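Local coordinates for glyoxalase family protein (Bacillus cereus, PDB 1SS4) that is of unknown function but belongs to the glyoxalase (vicinal oxygen chelate) family, and probably binds a metal ion, perhaps acting as a methylmalonyl-CoA epimerase, at residues D13-V19 and R71-F77. Numbering follows the deposited sequence.
Sequences DNVSIVV and RIELSRF
Val18 meets the Phe77 ring at its edge, with CG1 in the ring plane and 3.8 Å from CD2; CG1 reaches it by standing anti to the backbone N (chi1 172°). A water lies in plane at the edge of the Arg71 guanidinium, 2.7 Å from NH1, and donates to Asp13 O; NE of that arginine is salt-bridged to Glu37. The Asn14 amide and Glu73 carboxylate planes are turned 46° apart, with ND2 and OE1 3.7 Å apart and not bonded. ND2 instead donates in its amide plane to the anti lone pair of Asp13 OD2 (2.9 Å), while OD1 accepts from Arg98 of the second subunit. Between these ends runs a parallel ladder of five backbone bonds, from Val15 N to Arg71 O through Val19 N to Ser75 O (2.7 Å). On the face of Val15, Ile17, Ile72 and Leu74, Ile17 CD1 packs 3.9 Å from Ile72 CG2. Helix 22-32 covers this face through Phe29, Leu22 and Ala25, and Val99 and Phe101 of strand 95-103 touch Val15 and Ile72. Strand 57-64 flanks 71-77, whereas 14-18 pairs antiparallel with the second subunit, continuing the βαβββ sheet across the dimer.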
loop_
_atom_site.group_PDB
_atom_site.type_symbol
_atom_site.label_atom_id
_atom_site.label_comp_id
_atom_site.label_asym_id
_atom_site.label_seq_id
_atom_site.Cartn_x
_atom_site.Cartn_y
_atom_site.Cartn_z
ATOM N N ASP A 13 3.503 -1.230 -9.609
ATOM C CA ASP A 13 4.547 -0.215 -9.612
ATOM C C ASP A 13 4.947 0.343 -8.259
ATOM O O ASP A 13 6.136 0.488 -7.960
ATOM C CB ASP A 13 4.134 0.942 -10.512
ATOM C CG ASP A 13 5.312 1.747 -10.969
ATOM O OD1 ASP A 13 5.930 1.363 -11.998
ATOM O OD2 ASP A 13 5.643 2.749 -10.287
ATOM N N ASN A 14 3.964 0.667 -7.434
ATOM C CA ASN A 14 4.262 1.248 -6.134
ATOM C C ASN A 14 3.000 1.407 -5.302
ATOM O O ASN A 14 1.882 1.275 -5.811
ATOM C CB ASN A 14 4.878 2.648 -6.322
ATOM C CG ASN A 14 3.875 3.660 -6.951
ATOM O OD1 ASN A 14 2.942 4.117 -6.298
ATOM N ND2 ASN A 14 4.077 3.988 -8.225
ATOM N N VAL A 15 3.203 1.676 -4.020
ATOM C CA VAL A 15 2.102 1.992 -3.125
ATOM C C VAL A 15 2.493 3.409 -2.735
ATOM O O VAL A 15 3.675 3.688 -2.550
ATOM C CB VAL A 15 2.069 1.103 -1.873
ATOM C CG1 VAL A 15 3.422 1.114 -1.200
ATOM C CG2 VAL A 15 1.007 1.618 -0.914
ATOM N N SER A 16 1.533 4.327 -2.674
ATOM C CA SER A 16 1.884 5.694 -2.322
ATOM C C SER A 16 1.291 6.078 -1.005
ATOM O O SER A 16 0.220 5.572 -0.621
ATOM C CB SER A 16 1.428 6.691 -3.388
ATOM O OG SER A 16 0.008 6.774 -3.395
ATOM N N ILE A 17 2.002 6.978 -0.315
ATOM C CA ILE A 17 1.591 7.474 0.999
ATOM C C ILE A 17 1.646 9.011 0.940
ATOM O O ILE A 17 2.616 9.574 0.433
ATOM C CB ILE A 17 2.577 7.000 2.124
ATOM C CG1 ILE A 17 2.870 5.498 1.992
ATOM C CG2 ILE A 17 1.973 7.312 3.518
ATOM C CD1 ILE A 17 4.003 4.997 2.910
ATOM N N VAL A 18 0.598 9.666 1.431
ATOM C CA VAL A 18 0.532 11.125 1.482
ATOM C C VAL A 18 1.068 11.482 2.866
ATOM O O VAL A 18 0.565 10.992 3.869
ATOM C CB VAL A 18 -0.922 11.618 1.325
ATOM C CG1 VAL A 18 -1.012 13.115 1.567
ATOM C CG2 VAL A 18 -1.405 11.288 -0.055
ATOM N N VAL A 19 2.110 12.308 2.915
ATOM C CA VAL A 19 2.709 12.654 4.186
ATOM C C VAL A 19 2.747 14.153 4.441
ATOM O O VAL A 19 2.527 14.960 3.527
ATOM C CB VAL A 19 4.133 12.071 4.299
ATOM C CG1 VAL A 19 4.082 10.561 4.100
ATOM C CG2 VAL A 19 5.056 12.707 3.263
ATOM N N ARG A 71 8.375 -0.299 -4.879
ATOM C CA ARG A 71 8.532 1.124 -4.680
ATOM C C ARG A 71 7.465 1.727 -3.783
ATOM O O ARG A 71 6.323 1.262 -3.751
ATOM C CB ARG A 71 8.508 1.850 -6.031
ATOM C CG ARG A 71 9.731 1.613 -6.904
ATOM C CD ARG A 71 9.508 2.118 -8.340
ATOM N NE ARG A 71 10.773 2.129 -9.064
ATOM C CZ ARG A 71 11.354 1.051 -9.578
ATOM N NH1 ARG A 71 10.773 -0.139 -9.470
ATOM N NH2 ARG A 71 12.536 1.159 -10.168
ATOM N N ILE A 72 7.863 2.780 -3.071
ATOM C CA ILE A 72 6.964 3.532 -2.210
ATOM C C ILE A 72 7.024 4.971 -2.711
ATOM O O ILE A 72 8.089 5.592 -2.754
ATOM C CB ILE A 72 7.397 3.497 -0.746
ATOM C CG1 ILE A 72 7.237 2.090 -0.202
ATOM C CG2 ILE A 72 6.590 4.517 0.076
ATOM C CD1 ILE A 72 8.030 1.845 1.095
ATOM N N GLU A 73 5.875 5.491 -3.115
ATOM C CA GLU A 73 5.805 6.864 -3.591
ATOM C C GLU A 73 5.319 7.718 -2.437
ATOM O O GLU A 73 4.258 7.450 -1.865
ATOM C CB GLU A 73 4.819 6.988 -4.757
ATOM C CG GLU A 73 4.787 8.378 -5.378
ATOM C CD GLU A 73 3.851 8.474 -6.591
ATOM O OE1 GLU A 73 3.951 7.630 -7.510
ATOM O OE2 GLU A 73 3.018 9.394 -6.634
ATOM N N LEU A 74 6.086 8.747 -2.108
ATOM C CA LEU A 74 5.731 9.654 -1.032
ATOM C C LEU A 74 5.266 10.963 -1.665
ATOM O O LEU A 74 5.925 11.498 -2.570
ATOM C CB LEU A 74 6.950 9.871 -0.119
ATOM C CG LEU A 74 7.519 8.592 0.509
ATOM C CD1 LEU A 74 8.854 8.882 1.186
ATOM C CD2 LEU A 74 6.523 8.001 1.533
ATOM N N SER A 75 4.107 11.451 -1.217
ATOM C CA SER A 75 3.530 12.692 -1.728
ATOM C C SER A 75 3.216 13.679 -0.607
ATOM O O SER A 75 2.778 13.288 0.477
ATOM C CB SER A 75 2.228 12.413 -2.489
ATOM O OG SER A 75 2.492 11.784 -3.728
ATOM N N ARG A 76 3.445 14.954 -0.891
ATOM C CA ARG A 76 3.149 16.040 0.040
ATOM C C ARG A 76 2.366 17.095 -0.743
ATOM O O ARG A 76 2.848 17.610 -1.758
ATOM C CB ARG A 76 4.433 16.668 0.579
ATOM C CG ARG A 76 4.170 17.817 1.537
ATOM C CD ARG A 76 5.477 18.375 2.084
ATOM N NE ARG A 76 6.303 18.996 1.047
ATOM C CZ ARG A 76 6.134 20.239 0.601
ATOM N NH1 ARG A 76 5.164 21.003 1.097
ATOM N NH2 ARG A 76 6.944 20.723 -0.331
ATOM N N PHE A 77 1.157 17.401 -0.281
ATOM C CA PHE A 77 0.314 18.392 -0.940
ATOM C C PHE A 77 0.676 19.821 -0.523
ATOM O O PHE A 77 0.781 20.102 0.654
ATOM C CB PHE A 77 -1.159 18.145 -0.590
ATOM C CG PHE A 77 -1.829 17.095 -1.446
ATOM C CD1 PHE A 77 -2.402 17.437 -2.668
ATOM C CD2 PHE A 77 -1.859 15.760 -1.045
ATOM C CE1 PHE A 77 -2.995 16.457 -3.489
ATOM C CE2 PHE A 77 -2.441 14.783 -1.848
ATOM C CZ PHE A 77 -3.012 15.127 -3.076
HETATM O O HOH W 1 5.964 -2.016 -5.768
HETATM O O HOH W 2 8.243 -1.029 -8.869
HETATM O O HOH W 3 0.428 16.368 2.194
#